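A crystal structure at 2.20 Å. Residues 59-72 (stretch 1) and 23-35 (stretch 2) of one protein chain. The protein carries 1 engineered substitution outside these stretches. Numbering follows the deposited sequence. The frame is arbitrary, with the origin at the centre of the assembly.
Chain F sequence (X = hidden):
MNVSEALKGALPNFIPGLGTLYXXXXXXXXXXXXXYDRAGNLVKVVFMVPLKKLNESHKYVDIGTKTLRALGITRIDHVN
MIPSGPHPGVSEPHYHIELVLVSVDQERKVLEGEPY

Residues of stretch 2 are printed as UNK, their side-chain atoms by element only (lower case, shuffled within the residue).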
# COMPACT_ATOMS: atom_id res chain seq x y z
N LYS F 59 0.85 -48.63 -6.56
CA LYS F 59 0.28 -47.97 -7.73
C LYS F 59 -1.20 -47.74 -7.52
O LYS F 59 -1.98 -48.69 -7.41
CB LYS F 59 0.50 -48.80 -9.00
CG LYS F 59 1.95 -48.87 -9.43
CD LYS F 59 2.17 -49.68 -10.70
CE LYS F 59 1.62 -48.98 -11.93
NZ LYS F 59 0.14 -48.88 -11.91
N TYR F 60 -1.57 -46.47 -7.43
CA TYR F 60 -2.96 -46.08 -7.25
C TYR F 60 -3.48 -45.72 -8.62
O TYR F 60 -3.06 -44.71 -9.20
CB TYR F 60 -3.05 -44.87 -6.32
CG TYR F 60 -2.82 -45.18 -4.86
CD1 TYR F 60 -3.83 -45.72 -4.07
CD2 TYR F 60 -1.60 -44.89 -4.26
CE1 TYR F 60 -3.64 -45.95 -2.73
CE2 TYR F 60 -1.40 -45.12 -2.91
CZ TYR F 60 -2.42 -45.64 -2.15
OH TYR F 60 -2.22 -45.84 -0.80
N VAL F 61 -4.38 -46.54 -9.15
CA VAL F 61 -4.92 -46.29 -10.49
C VAL F 61 -6.43 -46.20 -10.45
O VAL F 61 -7.09 -46.93 -9.69
CB VAL F 61 -4.53 -47.42 -11.46
CG1 VAL F 61 -4.94 -47.07 -12.88
CG2 VAL F 61 -3.03 -47.66 -11.39
N ASP F 62 -6.98 -45.29 -11.26
CA ASP F 62 -8.42 -45.09 -11.36
C ASP F 62 -9.05 -44.88 -9.99
O ASP F 62 -10.01 -45.56 -9.64
CB ASP F 62 -9.07 -46.33 -12.01
CG ASP F 62 -10.48 -46.05 -12.55
OD1 ASP F 62 -11.25 -47.02 -12.70
OD2 ASP F 62 -10.82 -44.88 -12.85
N ILE F 63 -8.52 -43.95 -9.21
CA ILE F 63 -9.05 -43.69 -7.87
C ILE F 63 -10.11 -42.59 -7.87
O ILE F 63 -10.02 -41.62 -8.64
CB ILE F 63 -7.90 -43.31 -6.90
CG1 ILE F 63 -6.79 -44.34 -7.00
CG2 ILE F 63 -8.39 -43.29 -5.47
CD1 ILE F 63 -7.23 -45.75 -6.61
N GLY F 64 -11.12 -42.74 -7.02
CA GLY F 64 -12.20 -41.77 -6.90
C GLY F 64 -13.16 -41.65 -8.08
O GLY F 64 -13.91 -40.68 -8.18
N THR F 65 -13.17 -42.64 -8.97
CA THR F 65 -14.03 -42.58 -10.15
C THR F 65 -15.52 -42.46 -9.83
O THR F 65 -16.21 -41.58 -10.37
CB THR F 65 -13.81 -43.80 -11.03
OG1 THR F 65 -12.40 -44.06 -11.11
CG2 THR F 65 -14.33 -43.54 -12.46
N LYS F 66 -16.01 -43.35 -8.96
CA LYS F 66 -17.42 -43.35 -8.55
C LYS F 66 -17.82 -41.99 -7.98
O LYS F 66 -18.74 -41.34 -8.47
CB LYS F 66 -17.67 -44.45 -7.49
CG LYS F 66 -19.10 -44.53 -6.94
CD LYS F 66 -19.21 -45.63 -5.86
CE LYS F 66 -20.57 -45.64 -5.17
NZ LYS F 66 -20.63 -46.59 -3.99
N THR F 67 -17.11 -41.56 -6.94
CA THR F 67 -17.37 -40.29 -6.29
C THR F 67 -17.28 -39.11 -7.27
O THR F 67 -18.20 -38.31 -7.36
CB THR F 67 -16.36 -40.05 -5.13
OG1 THR F 67 -16.49 -41.10 -4.16
CG2 THR F 67 -16.62 -38.70 -4.45
N LEU F 68 -16.18 -39.02 -8.00
CA LEU F 68 -15.98 -37.95 -8.96
C LEU F 68 -17.12 -37.85 -9.98
O LEU F 68 -17.73 -36.79 -10.14
CB LEU F 68 -14.64 -38.13 -9.69
CG LEU F 68 -13.43 -37.90 -8.79
CD1 LEU F 68 -12.13 -38.29 -9.49
CD2 LEU F 68 -13.41 -36.45 -8.38
N ARG F 69 -17.41 -38.97 -10.65
CA ARG F 69 -18.48 -39.02 -11.65
C ARG F 69 -19.78 -38.44 -11.12
O ARG F 69 -20.50 -37.75 -11.85
CB ARG F 69 -18.73 -40.48 -12.08
CG ARG F 69 -17.55 -41.17 -12.75
CD ARG F 69 -17.69 -41.30 -14.26
NE ARG F 69 -16.60 -42.10 -14.82
CZ ARG F 69 -16.49 -42.45 -16.10
NH1 ARG F 69 -17.40 -42.08 -16.99
NH2 ARG F 69 -15.45 -43.19 -16.49
N ALA F 70 -20.08 -38.72 -9.85
CA ALA F 70 -21.30 -38.23 -9.23
C ALA F 70 -21.30 -36.72 -9.09
O ALA F 70 -22.37 -36.11 -9.04
CB ALA F 70 -21.50 -38.88 -7.87
N LEU F 71 -20.13 -36.11 -9.03
CA LEU F 71 -20.05 -34.67 -8.91
C LEU F 71 -20.72 -33.97 -10.10
O LEU F 71 -21.93 -33.73 -10.09
CB LEU F 71 -18.60 -34.20 -8.81
CG LEU F 71 -17.84 -34.51 -7.52
CD1 LEU F 71 -16.62 -33.58 -7.44
CD2 LEU F 71 -18.74 -34.31 -6.31
N GLY F 72 -19.93 -33.64 -11.11
CA GLY F 72 -20.46 -32.96 -12.27
C GLY F 72 -19.40 -32.05 -12.85
O GLY F 72 -18.25 -32.08 -12.39
N UNK F 23 -17.97 -38.95 2.89
CA UNK F 23 -17.21 -39.86 2.06
C UNK F 23 -18.03 -41.12 1.84
O UNK F 23 -18.86 -41.47 2.68
c UNK F 23 -15.87 -40.25 2.73
c UNK F 23 -15.04 -41.10 1.77
c UNK F 23 -16.11 -41.02 4.03
N UNK F 24 -17.82 -41.77 0.71
CA UNK F 24 -18.52 -43.02 0.44
C UNK F 24 -17.73 -44.07 1.22
O UNK F 24 -16.56 -44.32 0.92
c UNK F 24 -18.50 -43.34 -1.06
o UNK F 24 -19.46 -44.89 -2.58
c UNK F 24 -19.17 -44.67 -1.38
o UNK F 24 -19.40 -45.48 -0.46
N UNK F 25 -18.36 -44.69 2.24
CA UNK F 25 -17.73 -45.71 3.08
C UNK F 25 -17.07 -46.82 2.30
O UNK F 25 -16.08 -47.40 2.75
c UNK F 25 -19.78 -45.02 4.04
c UNK F 25 -18.88 -46.22 3.94
c UNK F 25 -19.78 -44.52 2.61
N UNK F 26 -17.61 -47.12 1.11
CA UNK F 26 -17.04 -48.17 0.28
C UNK F 26 -15.75 -47.74 -0.41
O UNK F 26 -15.07 -48.57 -1.01
c UNK F 26 -18.04 -48.60 -0.80
o UNK F 26 -18.05 -47.69 -1.89
N UNK F 27 -15.40 -46.46 -0.32
CA UNK F 27 -14.18 -45.96 -0.96
C UNK F 27 -13.02 -45.76 0.01
O UNK F 27 -11.92 -45.40 -0.38
o UNK F 27 -14.72 -43.58 -0.79
c UNK F 27 -15.71 -44.79 -2.60
c UNK F 27 -14.47 -44.63 -1.72
N UNK F 28 -13.27 -46.01 1.30
CA UNK F 28 -12.23 -45.87 2.31
C UNK F 28 -11.18 -46.95 2.10
O UNK F 28 -11.48 -48.00 1.53
c UNK F 28 -12.84 -46.01 3.71
c UNK F 28 -13.76 -44.85 4.10
c UNK F 28 -12.94 -43.57 4.13
c UNK F 28 -14.41 -45.11 5.45
N UNK F 29 -9.94 -46.72 2.58
CA UNK F 29 -9.44 -45.56 3.31
C UNK F 29 -9.09 -44.34 2.44
O UNK F 29 -9.03 -43.22 2.93
c UNK F 29 -7.62 -46.98 2.92
c UNK F 29 -8.21 -46.11 4.02
c UNK F 29 -8.86 -47.72 2.40
N UNK F 30 -8.85 -44.57 1.15
CA UNK F 30 -8.48 -43.47 0.26
C UNK F 30 -9.54 -42.39 0.03
O UNK F 30 -9.21 -41.21 -0.06
c UNK F 30 -8.06 -43.98 -1.11
o UNK F 30 -6.24 -47.13 -0.81
o UNK F 30 -8.38 -46.64 -0.73
c UNK F 30 -7.18 -46.31 -0.86
c UNK F 30 -6.84 -44.85 -1.11
N UNK F 31 -10.79 -42.81 -0.11
CA UNK F 31 -11.86 -41.86 -0.36
C UNK F 31 -12.19 -41.74 -1.83
O UNK F 31 -12.27 -42.75 -2.52
N UNK F 32 -12.30 -40.52 -2.38
CA UNK F 32 -12.11 -39.22 -1.72
C UNK F 32 -13.18 -38.69 -0.77
O UNK F 32 -14.35 -39.09 -0.83
c UNK F 32 -11.90 -38.28 -2.91
c UNK F 32 -12.86 -38.83 -3.91
c UNK F 32 -12.69 -40.34 -3.79
N UNK F 33 -12.75 -37.78 0.10
CA UNK F 33 -13.63 -37.12 1.04
C UNK F 33 -14.07 -35.82 0.36
O UNK F 33 -13.28 -35.17 -0.35
c UNK F 33 -12.91 -39.17 5.29
c UNK F 33 -12.91 -36.78 2.33
c UNK F 33 -12.61 -37.96 3.20
c UNK F 33 -11.98 -40.12 4.88
c UNK F 33 -11.37 -40.00 3.62
c UNK F 33 -11.69 -38.92 2.79
c UNK F 33 -13.22 -38.10 4.45
N UNK F 34 -15.32 -35.44 0.55
CA UNK F 34 -15.84 -34.22 -0.03
C UNK F 34 -16.06 -33.23 1.13
O UNK F 34 -16.71 -33.56 2.11
c UNK F 34 -17.15 -34.50 -0.75
c UNK F 34 -18.50 -35.92 -2.31
c UNK F 34 -17.10 -35.64 -1.77
c UNK F 34 -16.17 -35.29 -2.92
N UNK F 35 -15.48 -32.04 1.00
CA UNK F 35 -15.60 -31.02 2.04
C UNK F 35 -16.49 -29.88 1.55
O UNK F 35 -16.19 -29.23 0.56
c UNK F 35 -14.23 -30.46 2.41
O HOH W 1 -15.82 -41.22 -1.49
O HOH W 2 -4.15 -46.62 0.51

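Position 23 carries three carbons, one bearing the other two, and its CA-to-CB bond points away from stretch 1. A fork directly at CB with no heteroatom is V23.

At position 24 two carbons lead to a pair of oxygens, a carboxylate. Two carbons, the second carrying two oxygens, make this D24; its OD1 lies 2.5 Å from K66 NZ, a very short hydrogen bond within a salt bridge. K66 reaches it with all four chi angles near t, fully extended.

Position 25 has three carbons closing a ring onto the backbone N, out of reach of stretch 1; this is P25.

Position 26 has one carbon and then one oxygen, the oxygen 3.5 Å from K66 NZ. That is S26. Its backbone N donates to D24 OD2 at 2.9 Å, while S26 OG gives the same D24 OD2 a weak hydrogen bond at 3.0 Å, so the carboxylate is held from its own loop as well as by the lysine.

Position 27 has one carbon carrying an oxygen and a carbon, and the carbon branch comes within 4.1 Å of T67 OG1. Valine would show two carbons there, so this is T27. T27 OG1 donates to D24 O at 2.6 Å, and T27 N donates to D24 O at 2.7 Å, closing the turn.

Position 28, four carbons forked at the second, is L28, far from stretch 1. Position 29 is another three-carbon ring onto N, preceded by a cis peptide bond: P29, also without a contact.

Position 30 has three carbons, the third carrying two oxygens. One oxygen sits 3.4 Å from Y60 CE1, at the ring edge near its plane. The longer carboxylate is E30, and water 2 links it to the tyrosine, 2.5 Å from E30 OE1 and 2.5 Å from Y60 OH. E30 CB also lies 4.4 Å from I63 CG2.

Position 31 has no side-chain atoms: G31. Its phi/psi of 97/-132 would jam a CB against the preceding carbonyl O, so the backbone itself calls for glycine.

Position 32 closes three carbons onto N after a cis peptide bond. One ring carbon lies 3.5 Å from G64 CA. The ring onto N makes this P32, and that carbon is its CD; P32 CG meets T67 CG2 at 3.8 Å. An ideal CB on G64 would stand just 3.1 Å from P32 CD.

Position 33, one carbon and then a six-carbon ring, is F33, pointing away. Position 34, four carbons forked at the second, points toward the helix: L34, whose CD2 is 3.8 Å from T67 CG2. Position 35, a single carbon, is A35, out of reach.

The contact centres on T67, which has the largest area covered by the other stretch: its CG2 packs on P32 and L34, while T67 OG1 shares water 1 (2.8 Å) with D24 N, T27 OG1 and P32 O. Charge pairing at K66 and the water link at Y60 supplement this packing, and G64 lets the proline ring come close to the start of the helix.

Stretch 2, residues 23-35: VDPSTLPEGPFLA
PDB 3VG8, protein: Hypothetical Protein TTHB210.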